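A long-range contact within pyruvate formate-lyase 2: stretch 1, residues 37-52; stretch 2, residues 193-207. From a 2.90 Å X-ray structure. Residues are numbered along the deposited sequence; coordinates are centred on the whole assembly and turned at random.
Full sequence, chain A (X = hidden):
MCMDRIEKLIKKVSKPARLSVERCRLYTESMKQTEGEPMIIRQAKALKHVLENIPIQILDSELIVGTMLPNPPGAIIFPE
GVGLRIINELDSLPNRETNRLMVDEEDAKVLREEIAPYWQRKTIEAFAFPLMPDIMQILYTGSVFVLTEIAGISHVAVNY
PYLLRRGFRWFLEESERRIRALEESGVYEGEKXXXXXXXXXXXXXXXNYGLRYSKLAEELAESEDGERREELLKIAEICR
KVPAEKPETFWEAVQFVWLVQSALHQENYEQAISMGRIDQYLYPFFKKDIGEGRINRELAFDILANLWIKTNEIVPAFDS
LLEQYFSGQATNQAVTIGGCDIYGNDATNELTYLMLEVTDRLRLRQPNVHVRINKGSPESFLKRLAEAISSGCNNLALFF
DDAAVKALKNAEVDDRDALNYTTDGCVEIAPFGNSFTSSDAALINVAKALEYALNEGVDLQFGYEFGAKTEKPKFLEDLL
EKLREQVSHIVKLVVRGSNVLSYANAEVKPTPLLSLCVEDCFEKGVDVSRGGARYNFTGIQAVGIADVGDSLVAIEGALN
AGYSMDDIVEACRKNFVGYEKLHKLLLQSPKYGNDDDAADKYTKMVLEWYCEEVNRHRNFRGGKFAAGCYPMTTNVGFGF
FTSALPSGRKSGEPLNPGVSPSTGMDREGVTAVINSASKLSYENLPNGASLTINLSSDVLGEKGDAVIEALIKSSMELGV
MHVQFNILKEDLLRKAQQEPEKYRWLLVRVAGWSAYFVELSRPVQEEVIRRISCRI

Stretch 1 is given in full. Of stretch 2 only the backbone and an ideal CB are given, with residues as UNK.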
# COMPACT_ATOMS: atom_id res chain seq x y z
N GLU A 37 -26.39 7.69 -15.71
CA GLU A 37 -25.26 8.52 -15.32
C GLU A 37 -24.59 7.89 -14.10
O GLU A 37 -25.20 7.04 -13.45
CB GLU A 37 -25.73 9.95 -15.05
CG GLU A 37 -26.04 10.72 -16.30
CD GLU A 37 -26.54 12.11 -16.03
OE1 GLU A 37 -26.05 12.77 -15.10
OE2 GLU A 37 -27.45 12.53 -16.77
N PRO A 38 -23.31 8.27 -13.82
CA PRO A 38 -22.60 7.84 -12.62
C PRO A 38 -23.41 8.12 -11.37
O PRO A 38 -23.77 9.27 -11.15
CB PRO A 38 -21.36 8.74 -12.63
CG PRO A 38 -21.14 9.07 -14.02
CD PRO A 38 -22.46 9.14 -14.66
N MET A 39 -23.69 7.08 -10.58
CA MET A 39 -24.60 7.16 -9.43
C MET A 39 -24.34 8.31 -8.44
O MET A 39 -25.29 8.91 -7.92
CB MET A 39 -24.66 5.82 -8.71
CG MET A 39 -25.62 5.76 -7.52
SD MET A 39 -27.35 6.20 -7.87
CE MET A 39 -28.00 4.68 -8.54
N ILE A 40 -23.07 8.67 -8.21
CA ILE A 40 -22.75 9.74 -7.25
C ILE A 40 -23.13 11.09 -7.82
O ILE A 40 -23.53 11.98 -7.07
CB ILE A 40 -21.26 9.70 -6.74
CG1 ILE A 40 -21.03 10.62 -5.54
CG2 ILE A 40 -20.29 10.02 -7.84
CD1 ILE A 40 -19.66 10.50 -4.95
N ILE A 41 -23.04 11.22 -9.14
CA ILE A 41 -23.46 12.43 -9.82
C ILE A 41 -25.00 12.47 -9.81
O ILE A 41 -25.59 13.51 -9.55
CB ILE A 41 -22.85 12.50 -11.22
CG1 ILE A 41 -21.37 12.78 -11.11
CG2 ILE A 41 -23.41 13.60 -12.03
CD1 ILE A 41 -20.69 12.77 -12.45
N ARG A 42 -25.65 11.32 -10.00
CA ARG A 42 -27.11 11.24 -9.91
C ARG A 42 -27.62 11.68 -8.55
O ARG A 42 -28.60 12.42 -8.48
CB ARG A 42 -27.64 9.84 -10.23
CG ARG A 42 -27.10 9.33 -11.53
CD ARG A 42 -28.09 8.54 -12.33
NE ARG A 42 -28.65 7.37 -11.68
CZ ARG A 42 -29.95 7.16 -11.53
NH1 ARG A 42 -30.82 8.06 -11.99
NH2 ARG A 42 -30.40 6.06 -10.93
N GLN A 43 -26.93 11.28 -7.49
CA GLN A 43 -27.32 11.66 -6.14
C GLN A 43 -27.12 13.16 -5.89
O GLN A 43 -27.92 13.79 -5.20
CB GLN A 43 -26.51 10.88 -5.12
CG GLN A 43 -26.89 9.42 -5.04
CD GLN A 43 -28.24 9.22 -4.42
OE1 GLN A 43 -29.13 8.68 -5.05
NE2 GLN A 43 -28.39 9.66 -3.17
N ALA A 44 -26.06 13.70 -6.48
CA ALA A 44 -25.75 15.12 -6.39
C ALA A 44 -26.81 15.93 -7.08
O ALA A 44 -27.33 16.90 -6.53
CB ALA A 44 -24.39 15.40 -7.01
N LYS A 45 -27.15 15.49 -8.28
CA LYS A 45 -28.09 16.18 -9.13
C LYS A 45 -29.51 16.10 -8.59
O LYS A 45 -30.30 17.01 -8.80
CB LYS A 45 -28.03 15.63 -10.56
CG LYS A 45 -26.85 16.19 -11.34
CD LYS A 45 -26.81 15.65 -12.74
CE LYS A 45 -25.67 16.31 -13.51
NZ LYS A 45 -25.66 15.84 -14.91
N ALA A 46 -29.81 15.00 -7.89
CA ALA A 46 -31.11 14.84 -7.25
C ALA A 46 -31.27 15.78 -6.07
O ALA A 46 -32.28 16.48 -5.97
CB ALA A 46 -31.29 13.43 -6.82
N LEU A 47 -30.26 15.81 -5.21
CA LEU A 47 -30.24 16.70 -4.06
C LEU A 47 -30.36 18.12 -4.53
O LEU A 47 -31.08 18.90 -3.91
CB LEU A 47 -28.94 16.53 -3.26
CG LEU A 47 -28.80 17.01 -1.80
CD1 LEU A 47 -27.96 18.23 -1.70
CD2 LEU A 47 -30.14 17.20 -1.09
N LYS A 48 -29.66 18.46 -5.62
CA LYS A 48 -29.70 19.83 -6.13
C LYS A 48 -31.10 20.17 -6.55
O LYS A 48 -31.64 21.18 -6.10
CB LYS A 48 -28.74 20.05 -7.30
CG LYS A 48 -28.97 21.41 -7.97
CD LYS A 48 -28.20 21.62 -9.24
CE LYS A 48 -26.86 22.27 -8.94
NZ LYS A 48 -26.26 22.94 -10.13
N HIS A 49 -31.69 19.30 -7.37
CA HIS A 49 -33.04 19.49 -7.86
C HIS A 49 -34.06 19.69 -6.72
O HIS A 49 -34.85 20.64 -6.79
CB HIS A 49 -33.44 18.33 -8.78
CG HIS A 49 -34.72 18.56 -9.54
ND1 HIS A 49 -34.82 19.45 -10.59
CD2 HIS A 49 -35.94 17.97 -9.43
CE1 HIS A 49 -36.05 19.41 -11.08
NE2 HIS A 49 -36.74 18.52 -10.40
N VAL A 50 -34.02 18.87 -5.66
CA VAL A 50 -34.92 19.12 -4.52
C VAL A 50 -34.66 20.46 -3.79
O VAL A 50 -35.61 21.11 -3.40
CB VAL A 50 -35.09 17.93 -3.49
CG1 VAL A 50 -35.01 16.57 -4.17
CG2 VAL A 50 -34.10 18.01 -2.37
N LEU A 51 -33.41 20.90 -3.65
CA LEU A 51 -33.13 22.11 -2.89
C LEU A 51 -33.52 23.34 -3.71
O LEU A 51 -33.88 24.38 -3.17
CB LEU A 51 -31.65 22.19 -2.46
CG LEU A 51 -31.04 21.27 -1.39
CD1 LEU A 51 -29.59 21.66 -1.14
CD2 LEU A 51 -31.80 21.30 -0.09
N GLU A 52 -33.46 23.22 -5.03
CA GLU A 52 -33.84 24.34 -5.87
C GLU A 52 -35.35 24.43 -6.11
O GLU A 52 -35.86 25.49 -6.47
CB GLU A 52 -33.11 24.30 -7.20
CG GLU A 52 -31.67 24.72 -7.07
CD GLU A 52 -30.89 24.42 -8.33
OE1 GLU A 52 -31.52 23.91 -9.30
OE2 GLU A 52 -29.65 24.68 -8.33
N UNK A 193 -12.65 11.67 -9.64
CA UNK A 193 -13.24 12.64 -10.55
C UNK A 193 -14.77 12.78 -10.41
O UNK A 193 -15.29 13.88 -10.25
CB UNK A 193 -12.89 12.25 -11.99
N UNK A 194 -15.48 11.66 -10.42
CA UNK A 194 -16.90 11.61 -10.11
C UNK A 194 -17.24 12.29 -8.80
O UNK A 194 -18.27 12.96 -8.68
CB UNK A 194 -17.37 10.16 -10.07
N UNK A 195 -16.36 12.09 -7.81
CA UNK A 195 -16.56 12.67 -6.49
C UNK A 195 -16.56 14.19 -6.54
O UNK A 195 -17.50 14.83 -6.11
CB UNK A 195 -15.48 12.18 -5.53
N UNK A 196 -15.48 14.76 -7.06
CA UNK A 196 -15.39 16.20 -7.16
C UNK A 196 -16.46 16.83 -8.07
O UNK A 196 -16.96 17.94 -7.81
CB UNK A 196 -14.00 16.58 -7.67
N UNK A 197 -16.86 16.08 -9.10
CA UNK A 197 -18.00 16.48 -9.89
C UNK A 197 -19.25 16.57 -9.05
O UNK A 197 -20.03 17.50 -9.21
CB UNK A 197 -18.21 15.50 -11.05
N UNK A 198 -19.43 15.61 -8.15
CA UNK A 198 -20.60 15.61 -7.30
C UNK A 198 -20.50 16.74 -6.29
O UNK A 198 -21.47 17.47 -6.09
CB UNK A 198 -20.76 14.26 -6.59
N UNK A 199 -19.33 16.89 -5.69
CA UNK A 199 -19.09 17.90 -4.68
C UNK A 199 -19.43 19.29 -5.21
O UNK A 199 -20.16 20.02 -4.53
CB UNK A 199 -17.63 17.85 -4.21
N UNK A 200 -18.92 19.62 -6.41
CA UNK A 200 -19.22 20.86 -7.13
C UNK A 200 -20.72 21.15 -7.20
O UNK A 200 -21.19 22.17 -6.68
CB UNK A 200 -18.65 20.79 -8.55
N UNK A 201 -21.44 20.24 -7.85
CA UNK A 201 -22.90 20.24 -7.94
C UNK A 201 -23.57 20.45 -6.58
O UNK A 201 -24.39 21.35 -6.41
CB UNK A 201 -23.38 18.92 -8.55
N UNK A 202 -23.18 19.65 -5.60
CA UNK A 202 -23.78 19.71 -4.27
C UNK A 202 -23.46 21.00 -3.50
O UNK A 202 -24.28 21.47 -2.70
CB UNK A 202 -23.31 18.50 -3.45
N UNK A 203 -22.31 21.60 -3.78
CA UNK A 203 -21.98 22.90 -3.20
C UNK A 203 -22.85 24.01 -3.79
O UNK A 203 -23.39 24.82 -3.05
CB UNK A 203 -20.50 23.22 -3.42
N UNK A 204 -22.97 24.01 -5.11
CA UNK A 204 -23.82 24.93 -5.86
C UNK A 204 -25.25 24.91 -5.36
O UNK A 204 -25.84 25.95 -5.15
CB UNK A 204 -23.79 24.59 -7.35
N UNK A 205 -25.79 23.71 -5.18
CA UNK A 205 -27.12 23.50 -4.63
C UNK A 205 -27.33 24.22 -3.30
O UNK A 205 -28.35 24.91 -3.11
CB UNK A 205 -27.37 22.00 -4.45
N UNK A 206 -26.37 24.06 -2.38
CA UNK A 206 -26.46 24.58 -1.02
C UNK A 206 -26.35 26.09 -0.98
O UNK A 206 -27.11 26.75 -0.25
CB UNK A 206 -25.37 23.96 -0.14
N UNK A 207 -25.46 26.64 -1.82
CA UNK A 207 -25.31 28.09 -2.03
C UNK A 207 -26.63 28.69 -2.54
O UNK A 207 -27.16 29.64 -1.95
CB UNK A 207 -24.18 28.38 -3.02

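Two helices run side by side and parallel, their axes 8.5 Å apart at closest and only 4° from alignment.

Positions 193, 199, 200, 203 and 207 have nothing of stretch 1 near CB, and 196 points away, so the contact sets no preference. They are Tyr 193, Ala 199, Lys 200, Ser 203, Ile 207 and Tyr 196.

Position 194 points toward stretch 1. Its CB lies 3.7 Å from Ile 40 CG2, so a small side chain suits. It is Ser 194, whose OG is hydrogen-bonded elsewhere in the structure.

Position 195 points away, but Ile 40 CD1 is 4.5 Å from its ideal CB. A large apolar side chain could still reach that methyl. It is Phe 195; its CD1 lies 4.0 Å from Ile 40 CD1, at an oblique angle to the ring.

Position 197 points toward Ile 41, whose CD1 is 3.9 Å from CB. An apolar or a long flexible side chain would do. It is Gln 197: its CB meets that methyl and its end leads away.

Position 198 is tight. CB is 3.6 Å from Ile 40 O and 3.8 Å from Ala 44 CB, which favours a small residue. It is Ala 198, pairing with Ala 44 where the backbones come close; its CA is 5.0 Å from Ile 41 CA.

Position 201 points into a hollow formed by Ile 41, Ala 44, Lys 45 and Lys 48. A branched or long apolar side chain would fill it. It is Ile 201, a knob in this hole: CD1 lies 3.8 Å from Lys 45 CG, and CG2 3.8 Å from Ala 44 CB.

Position 202 points sideways, near Ala 44 and Leu 47. A medium apolar side chain suits. It is Val 202, with CG2 3.8 Å from Leu 47 CD1.

Position 204 has Lys 48 NZ 4.1 Å from its ideal CB. An acidic or other acceptor side chain suits. It is Glu 204: OE2 forms a salt bridge with Lys 48 NZ at 3.2 Å, while OE1 binds Lys 200 NZ at 3.1 Å.

Position 205 has CB only 3.6 Å from Lys 48 CA, so small residues fit best. It is Ala 205, which also meets Leu 51.

Position 206 points away, yet Leu 51 CD1 remains near. An apolar side chain suits. It is Val 206, with CG2 4.0 Å from Leu 51 CD1.

Stretch 2, residues 193-207: YSFYQAAKIVSEAVI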
# COMPACT_ATOMS: atom_id res chain seq x y z
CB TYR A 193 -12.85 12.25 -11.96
CG TYR A 193 -13.12 13.29 -13.03
CD1 TYR A 193 -12.45 14.51 -13.02
CD2 TYR A 193 -13.98 13.02 -14.08
CE1 TYR A 193 -12.68 15.44 -14.03
CE2 TYR A 193 -14.20 13.93 -15.08
CZ TYR A 193 -13.55 15.14 -15.05
OH TYR A 193 -13.80 16.03 -16.05
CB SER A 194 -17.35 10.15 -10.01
OG SER A 194 -17.16 9.46 -11.23
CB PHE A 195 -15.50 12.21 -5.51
CG PHE A 195 -15.64 12.81 -4.15
CD1 PHE A 195 -16.44 12.21 -3.20
CD2 PHE A 195 -14.98 13.98 -3.81
CE1 PHE A 195 -16.56 12.76 -1.93
CE2 PHE A 195 -15.11 14.53 -2.55
CZ PHE A 195 -15.89 13.93 -1.62
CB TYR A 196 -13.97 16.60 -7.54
CG TYR A 196 -13.01 16.39 -6.39
CD1 TYR A 196 -11.81 15.70 -6.56
CD2 TYR A 196 -13.32 16.84 -5.12
CE1 TYR A 196 -10.94 15.49 -5.50
CE2 TYR A 196 -12.47 16.63 -4.04
CZ TYR A 196 -11.28 15.96 -4.24
OH TYR A 196 -10.42 15.79 -3.18
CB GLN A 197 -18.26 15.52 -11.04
CG GLN A 197 -17.24 15.52 -12.16
CD GLN A 197 -17.06 16.85 -12.88
OE1 GLN A 197 -17.82 17.81 -12.72
NE2 GLN A 197 -16.01 16.89 -13.69
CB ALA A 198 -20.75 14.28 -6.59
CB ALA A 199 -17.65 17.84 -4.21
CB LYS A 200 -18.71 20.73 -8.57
CG LYS A 200 -18.97 21.95 -9.46
CD LYS A 200 -18.60 21.66 -10.88
CE LYS A 200 -19.59 22.28 -11.83
NZ LYS A 200 -19.18 23.69 -12.11
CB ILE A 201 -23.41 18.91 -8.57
CG1 ILE A 201 -22.97 18.81 -10.02
CG2 ILE A 201 -24.93 18.80 -8.51
CD1 ILE A 201 -23.31 17.49 -10.70
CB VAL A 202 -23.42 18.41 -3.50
CG1 VAL A 202 -22.74 18.68 -2.19
CG2 VAL A 202 -24.63 17.54 -3.36
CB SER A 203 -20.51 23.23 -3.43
OG SER A 203 -19.69 22.21 -2.89
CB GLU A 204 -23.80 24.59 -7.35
CG GLU A 204 -22.61 25.13 -8.11
CD GLU A 204 -22.32 24.34 -9.39
OE1 GLU A 204 -21.25 24.55 -9.99
OE2 GLU A 204 -23.17 23.49 -9.78
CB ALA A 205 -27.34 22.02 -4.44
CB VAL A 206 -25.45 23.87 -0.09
CG1 VAL A 206 -24.81 24.82 0.90
CG2 VAL A 206 -26.16 22.73 0.65
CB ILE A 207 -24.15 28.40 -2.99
CG1 ILE A 207 -22.83 28.02 -2.34
CG2 ILE A 207 -24.11 29.88 -3.35
CD1 ILE A 207 -21.67 28.10 -3.28
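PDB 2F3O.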